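Local atomic coordinates of CdiA toxin (Cupriavidus taiwanensis, PDB entry 5T87), a protein that probably acts as the toxic, catalytic C-terminal domain of a contact-dependent growth inhibition protein and is bound by its CdiI immunity protein. Residues Val10-Ser14 with Arg24-Asp28; Gly32-Val36 with His48-Trp52. The contacts are given in a common frame with arbitrary orientation. Residue numbers count along the deposited sequence, not the author numbering.

Contact 1: residues Val10-Ser14 with Arg24-Asp28; sequences VLENS and RVSVD
This is a buried contact of a helix end packed on a face of an antiparallel sheet: the C-terminal end of helix 7-12 and the turn after it lie across strand 21-27, burying 358 Å² between the segments. The two runs pass in opposite senses, with CA-CA distances of 5.9 Å for V10-D28 and 4.5 Å for S14-S26. Helical geometry holds through E12, N13 leaves it (phi/psi -89/25), and S14 is extended (-93/170), carrying the chain into strand 15-18. A helix end has carbonyls without helical partners, served here by small hydroxyl residues. S14 N donates to L11 O (3.1 Å), and S14 OG (chi1 p) to the same L11 O (2.5 Å). S26 OG, chi1 t, reaches across to V10 O at 3.1 Å. Strand alternation turns the CA-CB bonds of R24 and S26 toward the helix end and those of V25 and V27 away. R24 (chi1 m, chi2 t, chi3 p) bends over the turn and grips S14 twice: NE donates to S14 OG (2.8 Å) and NH1 to S14 O (3.1 Å), so that one guanidinium holds both backbone and side chain. Serine's smallness lets S14 CA approach V25 O to 3.6 Å. V10 CG1 makes apolar contact with S26 CB (3.7 Å), and V10 CG2 a van der Waals contact with D28 OD2, a carboxylate oxygen (3.6 Å). D28 OD1 accepts a hydrogen bond from N6. Beyond the pair, V10 packs on V35 and F37 of strand 34-41, L11 on F37, and V25 on V15 and V17 of strand 15-18.

Contact 2: residues Gly32-Val36 with His48-Trp52; sequences GEFVV and HVRAW
Backbone hydrogen bonds join the start of strand 34-41 to the end of strand 44-50, the open end of an antiparallel beta hairpin. V36 and H48 form a hydrogen-bonded pair (V36 N to H48 O and H48 N to V36 O, both 3.0 Å), and R50 N donates to F34 O at 2.8 Å. Between them V35 and V49 make a non-hydrogen-bonded pair, CA atoms 4.7 Å apart, with CA-H...O contacts from V35 CA to H48 O and V49 CA to F34 O, each 3.5 Å. Residues 34-36 and 48-50 are extended (V35 -129/130), which suits beta-branched valine; W52 turns helical (-38/-47). The axes of 34-36 and 48-50 approach to 4.7 Å, their N-to-C directions 134° apart: antiparallel but strongly twisted. Side chains pack on both faces. V35 and V49 share one; just before the strand, E33 CB meets V49 CG1 (4.0 Å). On the other, V36 covers polar groups, CB 3.4 Å from H48 NE2 and CG2 3.7 Å from R50 NE. Beyond the paired residues F34 CZ meets W52 CE3 (3.5 Å), the F34 ring oblique to the six-membered ring of W52 (planes 53°, centroids 5.3 Å). H48 (chi1 p) accepts at NE2 from R50 NE, 3.1 Å, while extended R50 salt-bridges D108 of the CdiI immunity protein. Helix 57-64 covers the face of F34, V36 and R50 through L63 and M59; strand 21-27 flanks strand 34-41.

How the contacts relate
Both contacts reach the same antiparallel sheet and meet where strands 21-27 and 34-41 pair: S26 N lies 3.0 Å from V35 O and D28 N 3.0 Å from E33 O, both probable hydrogen bonds. Contact 1 is the more buried, its centre about 4 Å from the centre of the chain against about 7 Å for contact 2. It fastens a helix end to the sheet, and every cross-segment bond is donated by a side chain, two to backbone carbonyls and one to a serine hydroxyl. Contact 2 joins two strands, and its cross-segment bonds are backbone to backbone. The immunity protein packs on L11, E12 and R24 in contact 1, whereas in contact 2 it meets the polar H48 and R50.

Contact 1: residues Val10-Ser14 with Arg24-Asp28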
# COMPACT_ATOMS: atom_id res chain seq x y z
N VAL E 10 -17.26 3.62 0.44
CA VAL E 10 -16.34 3.80 1.57
C VAL E 10 -15.12 4.67 1.18
O VAL E 10 -14.67 5.49 1.99
CB VAL E 10 -15.89 2.44 2.15
CG1 VAL E 10 -14.85 2.64 3.24
CG2 VAL E 10 -17.07 1.66 2.72
N LEU E 11 -14.61 4.47 -0.04
CA LEU E 11 -13.55 5.33 -0.60
C LEU E 11 -14.01 6.77 -0.77
O LEU E 11 -13.28 7.69 -0.39
CB LEU E 11 -13.06 4.77 -1.95
CG LEU E 11 -12.05 5.56 -2.79
CD1 LEU E 11 -10.80 5.90 -2.00
CD2 LEU E 11 -11.68 4.78 -4.05
N GLU E 12 -15.20 6.97 -1.35
CA GLU E 12 -15.74 8.33 -1.58
C GLU E 12 -15.92 9.11 -0.26
O GLU E 12 -15.56 10.28 -0.18
CB GLU E 12 -17.03 8.28 -2.40
CG GLU E 12 -16.81 7.89 -3.86
CD GLU E 12 -18.08 7.53 -4.64
OE1 GLU E 12 -19.16 7.42 -4.03
OE2 GLU E 12 -18.01 7.33 -5.87
N ASN E 13 -16.41 8.44 0.79
CA ASN E 13 -16.54 9.08 2.11
C ASN E 13 -15.28 8.94 2.98
O ASN E 13 -15.38 9.00 4.20
CB ASN E 13 -17.78 8.52 2.86
CG ASN E 13 -19.09 8.77 2.11
OD1 ASN E 13 -19.75 7.83 1.69
ND2 ASN E 13 -19.46 10.05 1.93
N SER E 14 -14.10 8.77 2.37
CA SER E 14 -12.82 8.63 3.11
C SER E 14 -12.13 9.98 3.28
O SER E 14 -12.52 10.96 2.67
CB SER E 14 -11.87 7.65 2.40
OG SER E 14 -11.36 8.18 1.19
N ARG E 24 -5.31 7.44 2.51
CA ARG E 24 -6.58 7.82 3.11
C ARG E 24 -7.06 6.74 4.07
O ARG E 24 -6.53 5.62 4.08
CB ARG E 24 -7.65 8.00 2.03
CG ARG E 24 -7.24 8.83 0.84
CD ARG E 24 -8.43 9.08 -0.08
NE ARG E 24 -9.39 10.04 0.48
CZ ARG E 24 -9.26 11.37 0.48
NH1 ARG E 24 -10.21 12.12 1.02
NH2 ARG E 24 -8.18 11.96 -0.03
N VAL E 25 -8.09 7.10 4.84
CA VAL E 25 -8.73 6.19 5.81
C VAL E 25 -10.24 6.47 5.93
O VAL E 25 -10.66 7.63 5.82
CB VAL E 25 -8.05 6.27 7.21
CG1 VAL E 25 -8.11 7.68 7.80
CG2 VAL E 25 -8.65 5.26 8.17
N SER E 26 -11.03 5.42 6.14
CA SER E 26 -12.48 5.53 6.33
C SER E 26 -13.01 4.45 7.29
O SER E 26 -12.23 3.62 7.79
CB SER E 26 -13.19 5.41 4.98
OG SER E 26 -14.48 6.00 5.01
N VAL E 27 -14.32 4.46 7.54
CA VAL E 27 -14.99 3.39 8.29
C VAL E 27 -16.30 3.02 7.57
O VAL E 27 -17.04 3.90 7.14
CB VAL E 27 -15.24 3.78 9.78
CG1 VAL E 27 -16.08 5.05 9.90
CG2 VAL E 27 -15.86 2.63 10.55
N ASP E 28 -16.56 1.72 7.43
CA ASP E 28 -17.75 1.24 6.73
C ASP E 28 -18.96 1.46 7.66
O ASP E 28 -19.02 0.86 8.73
CB ASP E 28 -17.60 -0.24 6.36
CG ASP E 28 -18.53 -0.66 5.23
OD1 ASP E 28 -19.71 -0.25 5.23
OD2 ASP E 28 -18.08 -1.42 4.35

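Contact 2: residues Gly32-Val36 with His48-Trp52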
# COMPACT_ATOMS: atom_id res chain seq x y z
N GLY E 32 -18.96 -1.84 9.69
CA GLY E 32 -18.20 -1.36 10.86
C GLY E 32 -16.68 -1.53 10.82
O GLY E 32 -15.99 -1.15 11.77
N GLU E 33 -16.14 -2.07 9.73
CA GLU E 33 -14.70 -2.30 9.58
C GLU E 33 -13.95 -0.99 9.29
O GLU E 33 -14.52 -0.06 8.73
CB GLU E 33 -14.45 -3.33 8.47
CG GLU E 33 -14.72 -2.81 7.05
CD GLU E 33 -15.18 -3.88 6.07
OE1 GLU E 33 -15.27 -5.08 6.43
OE2 GLU E 33 -15.47 -3.51 4.90
N PHE E 34 -12.68 -0.93 9.69
CA PHE E 34 -11.79 0.20 9.39
C PHE E 34 -10.97 -0.13 8.15
O PHE E 34 -10.42 -1.24 8.05
CB PHE E 34 -10.87 0.52 10.56
CG PHE E 34 -11.60 0.81 11.84
CD1 PHE E 34 -12.33 2.00 11.98
CD2 PHE E 34 -11.59 -0.10 12.90
CE1 PHE E 34 -13.02 2.27 13.16
CE2 PHE E 34 -12.28 0.17 14.08
CZ PHE E 34 -12.99 1.36 14.20
N VAL E 35 -10.88 0.83 7.22
CA VAL E 35 -10.29 0.62 5.88
C VAL E 35 -9.22 1.65 5.52
O VAL E 35 -9.45 2.86 5.63
CB VAL E 35 -11.37 0.66 4.77
CG1 VAL E 35 -10.77 0.23 3.43
CG2 VAL E 35 -12.55 -0.23 5.14
N VAL E 36 -8.06 1.15 5.07
CA VAL E 36 -6.94 1.96 4.59
C VAL E 36 -6.86 1.88 3.06
O VAL E 36 -6.87 0.77 2.49
CB VAL E 36 -5.60 1.47 5.17
CG1 VAL E 36 -4.42 2.27 4.60
CG2 VAL E 36 -5.60 1.52 6.69
N HIS E 48 -7.41 -2.14 2.07
CA HIS E 48 -7.40 -3.31 2.95
C HIS E 48 -8.07 -3.00 4.28
O HIS E 48 -8.14 -1.84 4.69
CB HIS E 48 -5.96 -3.82 3.18
CG HIS E 48 -5.04 -2.82 3.81
ND1 HIS E 48 -4.23 -1.99 3.07
CD2 HIS E 48 -4.81 -2.51 5.11
CE1 HIS E 48 -3.54 -1.22 3.88
NE2 HIS E 48 -3.87 -1.51 5.12
N VAL E 49 -8.53 -4.06 4.95
CA VAL E 49 -9.17 -3.94 6.26
C VAL E 49 -8.14 -3.93 7.40
O VAL E 49 -7.15 -4.67 7.35
CB VAL E 49 -10.14 -5.12 6.51
CG1 VAL E 49 -10.85 -4.97 7.85
CG2 VAL E 49 -11.14 -5.24 5.36
N ARG E 50 -8.38 -3.11 8.41
CA ARG E 50 -7.55 -3.13 9.61
C ARG E 50 -8.36 -3.17 10.91
O ARG E 50 -9.51 -2.75 10.95
CB ARG E 50 -6.59 -1.94 9.62
CG ARG E 50 -5.38 -2.09 8.71
CD ARG E 50 -4.27 -1.12 9.12
NE ARG E 50 -3.25 -0.99 8.07
CZ ARG E 50 -2.17 -0.20 8.15
NH1 ARG E 50 -1.91 0.50 9.25
NH2 ARG E 50 -1.32 -0.16 7.13
N ALA E 51 -7.72 -3.69 11.96
CA ALA E 51 -8.26 -3.64 13.33
C ALA E 51 -7.85 -2.32 14.01
O ALA E 51 -6.72 -1.86 13.85
CB ALA E 51 -7.74 -4.83 14.13
N TRP E 52 -8.76 -1.74 14.79
CA TRP E 52 -8.54 -0.45 15.46
C TRP E 52 -7.11 -0.22 16.01
O TRP E 52 -6.54 0.85 15.81
CB TRP E 52 -9.57 -0.26 16.60
CG TRP E 52 -9.34 1.00 17.36
CD1 TRP E 52 -8.74 1.12 18.58
CD2 TRP E 52 -9.63 2.34 16.92
NE1 TRP E 52 -8.67 2.45 18.94
CE2 TRP E 52 -9.21 3.21 17.95
CE3 TRP E 52 -10.23 2.87 15.78
CZ2 TRP E 52 -9.36 4.61 17.85
CZ3 TRP E 52 -10.38 4.25 15.69
CH2 TRP E 52 -9.95 5.10 16.72